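Local coordinates for protein cell Inhibiting Factor (CifBp) (Burkholderia pseudomallei, PDB 3GQM) that deamidates a glutamine side chain of host NEDD8 to glutamate, switching off cullin-RING ubiquitin ligases and so blocking the host cell cycle, at residues 157-162 / 231-236; 179-182 / 186-189. One frame throughout, in Å; residues are numbered along the deposited sequence.

Interaction 1. Residues 157-162 / 231-236; sequences LGHKFL and SILQID
Leu233, at the C-terminal end of helix 222-233, pushes its forked side chain against His159 and Phe161 of strand 159-165 and against Leu157, from the loop just before the G1 beta bulge that leads into the strand. This strand belongs to the antiparallel sheet of a papain-like (clan CA) fold, and the bulge forms where Gly158 and His159 both face Asp154 on the neighbouring strand. Each branch of Leu233 has its own work. CD2 sits over the middle of the Phe161 ring, 4.2 Å from the ring centroid and only 12° off the normal, a CH-pi contact in which the two side chains run roughly perpendicular. Phe161 can present that face because its CG lies between the backbone N and the carbonyl carbon (chi1 65°), turning the ring out from the strand toward the helix. The other branch, CD1, meets Leu157 tip to tip, with Leu157 CD2 3.7 Å away. The same methyl also borders the imidazole of His159, near the ring plane and at its edge, 4.4 Å from CD2 of His159.

No hydrogen bond crosses between the segments, so this is purely apolar packing; Leu212 and Leu187 also touch Leu233. It nevertheless lies beside chemistry: His159 is inferred to be catalytic, and its side chain is close to that of Cys104. The imidazole NE2 is hydrogen-bonded to Gln179 OE1, while Leu233 CD1 approaches the ring at the carbon CD2 next to NE2.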
ATOM      1  N   LEU A 157      -8.101  -5.608 -11.553  1.00 29.94           N
ATOM      2  CA  LEU A 157      -7.018  -6.380 -10.967  1.00 29.79           C
ATOM      3  C   LEU A 157      -7.460  -7.060  -9.693  1.00 29.21           C
ATOM      4  O   LEU A 157      -6.891  -8.060  -9.296  1.00 29.82           O
ATOM      5  CB  LEU A 157      -5.833  -5.427 -10.686  1.00 28.41           C
ATOM      6  CG  LEU A 157      -4.872  -5.029 -11.825  1.00 29.77           C
ATOM      7  CD1 LEU A 157      -5.537  -4.542 -13.104  1.00 33.82           C
ATOM      8  CD2 LEU A 157      -3.914  -3.936 -11.388  1.00 29.33           C
ATOM      9  N   GLY A 158      -8.485  -6.528  -9.037  1.00 29.70           N
ATOM     10  CA  GLY A 158      -8.817  -6.967  -7.665  1.00 29.43           C
ATOM     11  C   GLY A 158      -7.682  -6.577  -6.697  1.00 29.10           C
ATOM     12  O   GLY A 158      -7.293  -7.374  -5.843  1.00 29.37           O
ATOM     13  N   HIS A 159      -7.170  -5.354  -6.813  1.00 28.37           N
ATOM     14  CA  HIS A 159      -5.925  -4.976  -6.113  1.00 27.73           C
ATOM     15  C   HIS A 159      -6.034  -3.576  -5.595  1.00 26.36           C
ATOM     16  O   HIS A 159      -6.677  -2.742  -6.188  1.00 27.03           O
ATOM     17  CB  HIS A 159      -4.727  -5.133  -7.077  1.00 27.41           C
ATOM     18  CG  HIS A 159      -3.361  -4.934  -6.469  1.00 26.39           C
ATOM     19  ND1 HIS A 159      -2.980  -5.462  -5.245  1.00 25.41           N
ATOM     20  CD2 HIS A 159      -2.246  -4.365  -6.993  1.00 21.92           C
ATOM     21  CE1 HIS A 159      -1.708  -5.177  -5.020  1.00 26.50           C
ATOM     22  NE2 HIS A 159      -1.240  -4.492  -6.060  1.00 24.39           N
ATOM     23  N   LYS A 160      -5.406  -3.352  -4.462  1.00 26.32           N
ATOM     24  CA  LYS A 160      -5.314  -2.060  -3.801  1.00 26.71           C
ATOM     25  C   LYS A 160      -3.818  -1.754  -3.654  1.00 25.40           C
ATOM     26  O   LYS A 160      -3.029  -2.641  -3.284  1.00 25.86           O
ATOM     27  CB  LYS A 160      -5.962  -2.173  -2.411  1.00 27.27           C
ATOM     28  CG  LYS A 160      -6.564  -0.880  -1.949  1.00 31.46           C
ATOM     29  CD  LYS A 160      -7.576  -1.090  -0.803  1.00 39.15           C
ATOM     30  CE  LYS A 160      -8.129   0.255  -0.347  1.00 40.16           C
ATOM     31  NZ  LYS A 160      -9.117   0.105   0.794  1.00 45.93           N
ATOM     32  N   PHE A 161      -3.417  -0.519  -3.958  1.00 23.76           N
ATOM     33  CA  PHE A 161      -2.015  -0.144  -3.904  1.00 22.52           C
ATOM     34  C   PHE A 161      -1.927   1.388  -3.831  1.00 22.39           C
ATOM     35  O   PHE A 161      -2.894   2.093  -4.012  1.00 23.07           O
ATOM     36  CB  PHE A 161      -1.215  -0.732  -5.119  1.00 21.13           C
ATOM     37  CG  PHE A 161      -1.629  -0.180  -6.473  1.00 20.82           C
ATOM     38  CD1 PHE A 161      -0.960   0.893  -7.031  1.00 22.13           C
ATOM     39  CD2 PHE A 161      -2.655  -0.786  -7.210  1.00 23.29           C
ATOM     40  CE1 PHE A 161      -1.332   1.421  -8.304  1.00 24.89           C
ATOM     41  CE2 PHE A 161      -3.033  -0.310  -8.473  1.00 24.53           C
ATOM     42  CZ  PHE A 161      -2.356   0.822  -9.032  1.00 24.52           C
ATOM     43  N   LEU A 162      -0.746   1.897  -3.571  1.00 21.90           N
ATOM     44  CA  LEU A 162      -0.553   3.333  -3.453  1.00 21.97           C
ATOM     45  C   LEU A 162       0.365   3.850  -4.571  1.00 21.41           C
ATOM     46  O   LEU A 162       1.280   3.163  -4.985  1.00 21.41           O
ATOM     47  CB  LEU A 162       0.097   3.633  -2.106  1.00 20.73           C
ATOM     48  CG  LEU A 162      -0.579   3.167  -0.810  1.00 21.89           C
ATOM     49  CD1 LEU A 162       0.257   3.646   0.431  1.00 23.18           C
ATOM     50  CD2 LEU A 162      -1.957   3.788  -0.713  1.00 20.30           C
ATOM     51  N   SER A 231       5.340  -3.652 -16.053  1.00 27.19           N
ATOM     52  CA  SER A 231       6.210  -2.485 -15.938  1.00 28.18           C
ATOM     53  C   SER A 231       5.945  -1.663 -14.667  1.00 27.71           C
ATOM     54  O   SER A 231       6.869  -1.190 -14.013  1.00 28.92           O
ATOM     55  CB  SER A 231       6.105  -1.646 -17.205  1.00 27.68           C
ATOM     56  OG  SER A 231       6.589  -0.366 -16.960  1.00 32.12           O
ATOM     57  N   ILE A 232       4.674  -1.541 -14.296  1.00 26.43           N
ATOM     58  CA  ILE A 232       4.278  -0.743 -13.193  1.00 25.61           C
ATOM     59  C   ILE A 232       4.288  -1.565 -11.880  1.00 25.24           C
ATOM     60  O   ILE A 232       4.642  -1.054 -10.848  1.00 24.89           O
ATOM     61  CB  ILE A 232       2.847  -0.182 -13.456  1.00 24.92           C
ATOM     62  CG1 ILE A 232       2.844   0.709 -14.703  1.00 26.21           C
ATOM     63  CG2 ILE A 232       2.342   0.612 -12.262  1.00 23.40           C
ATOM     64  CD1 ILE A 232       1.390   1.309 -15.065  1.00 25.91           C
ATOM     65  N   LEU A 233       3.870  -2.825 -11.930  1.00 24.34           N
ATOM     66  CA  LEU A 233       3.497  -3.561 -10.714  1.00 23.99           C
ATOM     67  C   LEU A 233       4.287  -4.849 -10.493  1.00 24.82           C
ATOM     68  O   LEU A 233       4.119  -5.488  -9.461  1.00 24.69           O
ATOM     69  CB  LEU A 233       1.959  -3.843 -10.674  1.00 23.39           C
ATOM     70  CG  LEU A 233       1.063  -2.574 -10.656  1.00 22.26           C
ATOM     71  CD1 LEU A 233      -0.413  -2.921 -10.740  1.00 22.92           C
ATOM     72  CD2 LEU A 233       1.330  -1.637  -9.432  1.00 22.39           C
ATOM     73  N   GLN A 234       5.152  -5.249 -11.429  1.00 24.01           N
ATOM     74  CA  GLN A 234       5.857  -6.524 -11.209  1.00 24.07           C
ATOM     75  C   GLN A 234       7.327  -6.229 -10.887  1.00 24.49           C
ATOM     76  O   GLN A 234       7.957  -5.387 -11.528  1.00 24.04           O
ATOM     77  CB  GLN A 234       5.721  -7.459 -12.424  1.00 23.59           C
ATOM     78  CG  GLN A 234       5.919  -8.918 -12.109  1.00 24.15           C
ATOM     79  CD  GLN A 234       7.374  -9.354 -12.098  1.00 27.91           C
ATOM     80  OE1 GLN A 234       8.191  -8.858 -12.887  1.00 27.27           O
ATOM     81  NE2 GLN A 234       7.700 -10.324 -11.216  1.00 24.09           N
ATOM     82  N   ILE A 235       7.840  -6.938  -9.894  1.00 25.73           N
ATOM     83  CA  ILE A 235       9.065  -6.595  -9.221  1.00 28.25           C
ATOM     84  C   ILE A 235      10.285  -6.684 -10.146  1.00 29.59           C
ATOM     85  O   ILE A 235      11.244  -5.979  -9.955  1.00 29.00           O
ATOM     86  CB  ILE A 235       9.225  -7.444  -7.908  1.00 28.21           C
ATOM     87  CG1 ILE A 235      10.044  -6.659  -6.844  1.00 29.05           C
ATOM     88  CG2 ILE A 235       9.691  -8.927  -8.227  1.00 30.22           C
ATOM     89  CD1 ILE A 235      10.456  -7.463  -5.613  1.00 30.39           C
ATOM     90  N   ASP A 236      10.225  -7.562 -11.150  1.00 32.01           N
ATOM     91  CA  ASP A 236      11.274  -7.640 -12.162  1.00 33.42           C
ATOM     92  C   ASP A 236      10.842  -7.071 -13.504  1.00 34.07           C
ATOM     93  O   ASP A 236      11.552  -7.248 -14.485  1.00 34.29           O
ATOM     94  CB  ASP A 236      11.756  -9.077 -12.339  1.00 34.59           C
ATOM     95  CG  ASP A 236      12.525  -9.564 -11.140  1.00 38.09           C
ATOM     96  OD1 ASP A 236      13.508  -8.899 -10.746  1.00 46.32           O
ATOM     97  OD2 ASP A 236      12.126 -10.587 -10.550  1.00 41.93           O
TER

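Interaction 2. Residues 179-182 / 186-189; sequences QSDL and ALPA
Segments 179-182 and 186-189 are the two arms of a loop that doubles back between strand 176-178 and helix 192-199, with the CA atoms of Leu182 and Ala189 just 4.6 Å apart. No direct hydrogen bond joins the arms here; the backbone meets through a CA-H...O contact, Ala189 CA to Asp181 O at 3.1 Å. A little further along the loop, Asp181 and Val190 do share a backbone hydrogen bond. The methyl of Ala189 fits against two successive carbonyls, its CB lying 3.4 Å from Asp181 O and 3.5 Å from Leu182 O.

Asp181 is the side chain that reaches into the gap. Having CG anti to the backbone N (chi1 -162°) carries the carboxylate toward the opposite arm, where it crosses the Leu187 side chain at about a right angle. Its OD2 rests 3.6 Å from Leu187 CB, an apolar neighbour, whereas OD1 is turned to polar partners. One is the backbone N of Gly183, in the loop between the arms. The other is a water that donates to Asp181 OD1 at 3.0 Å. The same water lies 2.5 Å from Leu187 O, too short for an ordinary hydrogen bond, so this leg, and with it a bridge between the arms, is doubtful.

The loop also carries Gln179, inferred to belong to the active site, and Asp181 touches the side chain of His159. Beside that histidine, the hydrogen bonds from the Gly183 amide and the water restrain OD1 and are likely to limit rotation of the carboxylate.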
ATOM      1  N   GLN A 179       3.084  -1.267  -2.630  1.00 19.74           N
ATOM      2  CA  GLN A 179       2.037  -2.311  -2.631  1.00 19.75           C
ATOM      3  C   GLN A 179       2.551  -3.550  -1.937  1.00 21.12           C
ATOM      4  O   GLN A 179       3.782  -3.706  -1.721  1.00 19.77           O
ATOM      5  CB  GLN A 179       1.701  -2.692  -4.089  1.00 20.43           C
ATOM      6  CG  GLN A 179       2.886  -3.502  -4.736  1.00 19.13           C
ATOM      7  CD  GLN A 179       2.545  -4.024  -6.153  1.00 21.92           C
ATOM      8  OE1 GLN A 179       1.368  -4.300  -6.474  1.00 22.40           O
ATOM      9  NE2 GLN A 179       3.579  -4.156  -7.002  1.00 16.71           N
ATOM     10  N   SER A 180       1.627  -4.451  -1.597  1.00 21.44           N
ATOM     11  CA  SER A 180       1.994  -5.852  -1.376  1.00 22.67           C
ATOM     12  C   SER A 180       0.937  -6.611  -2.177  1.00 23.06           C
ATOM     13  O   SER A 180      -0.052  -6.010  -2.529  1.00 22.10           O
ATOM     14  CB  SER A 180       1.850  -6.219   0.101  1.00 23.43           C
ATOM     15  OG  SER A 180       0.494  -6.029   0.506  1.00 24.49           O
ATOM     16  N   ASP A 181       1.131  -7.916  -2.412  1.00 23.05           N
ATOM     17  CA  ASP A 181       0.143  -8.761  -3.158  1.00 25.48           C
ATOM     18  C   ASP A 181       0.368 -10.224  -2.732  1.00 25.40           C
ATOM     19  O   ASP A 181       1.475 -10.732  -2.800  1.00 25.16           O
ATOM     20  CB  ASP A 181       0.409  -8.595  -4.673  1.00 25.81           C
ATOM     21  CG  ASP A 181      -0.768  -9.023  -5.595  1.00 29.75           C
ATOM     22  OD1 ASP A 181      -1.487 -10.023  -5.343  1.00 30.67           O
ATOM     23  OD2 ASP A 181      -0.919  -8.337  -6.647  1.00 31.73           O
ATOM     24  N   LEU A 182      -0.672 -10.886  -2.248  1.00 27.11           N
ATOM     25  CA  LEU A 182      -0.588 -12.305  -1.897  1.00 28.24           C
ATOM     26  C   LEU A 182      -0.647 -13.202  -3.110  1.00 28.14           C
ATOM     27  O   LEU A 182      -0.512 -14.428  -3.006  1.00 28.64           O
ATOM     28  CB  LEU A 182      -1.779 -12.684  -1.007  1.00 29.77           C
ATOM     29  CG  LEU A 182      -1.269 -13.056   0.358  1.00 33.01           C
ATOM     30  CD1 LEU A 182      -0.663 -11.813   1.039  1.00 34.17           C
ATOM     31  CD2 LEU A 182      -2.436 -13.698   1.133  1.00 38.86           C
ATOM     32  N   ALA A 186      -3.900 -11.365 -11.671  1.00 26.35           N
ATOM     33  CA  ALA A 186      -3.023 -11.156 -12.821  1.00 26.62           C
ATOM     34  C   ALA A 186      -1.532 -11.065 -12.415  1.00 27.72           C
ATOM     35  O   ALA A 186      -0.642 -11.451 -13.190  1.00 27.46           O
ATOM     36  CB  ALA A 186      -3.452  -9.910 -13.624  1.00 25.75           C
ATOM     37  N   LEU A 187      -1.272 -10.623 -11.175  1.00 27.67           N
ATOM     38  CA  LEU A 187       0.096 -10.349 -10.716  1.00 28.03           C
ATOM     39  C   LEU A 187       0.617 -11.440  -9.782  1.00 27.31           C
ATOM     40  O   LEU A 187      -0.130 -12.026  -9.033  1.00 28.06           O
ATOM     41  CB  LEU A 187       0.156  -8.943 -10.064  1.00 27.70           C
ATOM     42  CG  LEU A 187       0.054  -7.839 -11.131  1.00 28.60           C
ATOM     43  CD1 LEU A 187      -0.576  -6.654 -10.574  1.00 29.12           C
ATOM     44  CD2 LEU A 187       1.474  -7.506 -11.658  1.00 27.78           C
ATOM     45  N   PRO A 188       1.905 -11.736  -9.845  1.00 27.07           N
ATOM     46  CA  PRO A 188       2.472 -12.655  -8.872  1.00 27.53           C
ATOM     47  C   PRO A 188       2.478 -12.043  -7.455  1.00 27.75           C
ATOM     48  O   PRO A 188       2.382 -10.813  -7.294  1.00 26.28           O
ATOM     49  CB  PRO A 188       3.908 -12.850  -9.385  1.00 27.61           C
ATOM     50  CG  PRO A 188       4.192 -11.607 -10.108  1.00 28.52           C
ATOM     51  CD  PRO A 188       2.909 -11.243 -10.789  1.00 27.33           C
ATOM     52  N   ALA A 189       2.595 -12.907  -6.454  1.00 27.37           N
ATOM     53  CA  ALA A 189       2.690 -12.476  -5.068  1.00 26.84           C
ATOM     54  C   ALA A 189       3.941 -11.634  -4.833  1.00 27.58           C
ATOM     55  O   ALA A 189       5.020 -11.938  -5.368  1.00 29.00           O
ATOM     56  CB  ALA A 189       2.672 -13.647  -4.129  1.00 25.25           C
TER
HETATM   57  O   HOH W   1      -2.286 -11.393  -7.834  1.00 31.51           O

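The two contacts lie side by side, their centres about 7 Å apart. Along the chain the order is 157-162, 179-182, 186-189 and 231-236, so interaction 2 falls wholly between the halves of interaction 1. Strand 159-165 pairs with strand 176-178, and Gln179 follows directly after the latter. The Gln179 side chain bridges both parts of interaction 1: besides its bond to His159, Gln179 NE2 is 2.8 Å from Leu233 O at the end of helix 222-233. With Cys104 at the start of helix 104-116, these elements bring the inferred catalytic residues together, as in the papain-like clan, with the 179-189 loop alongside.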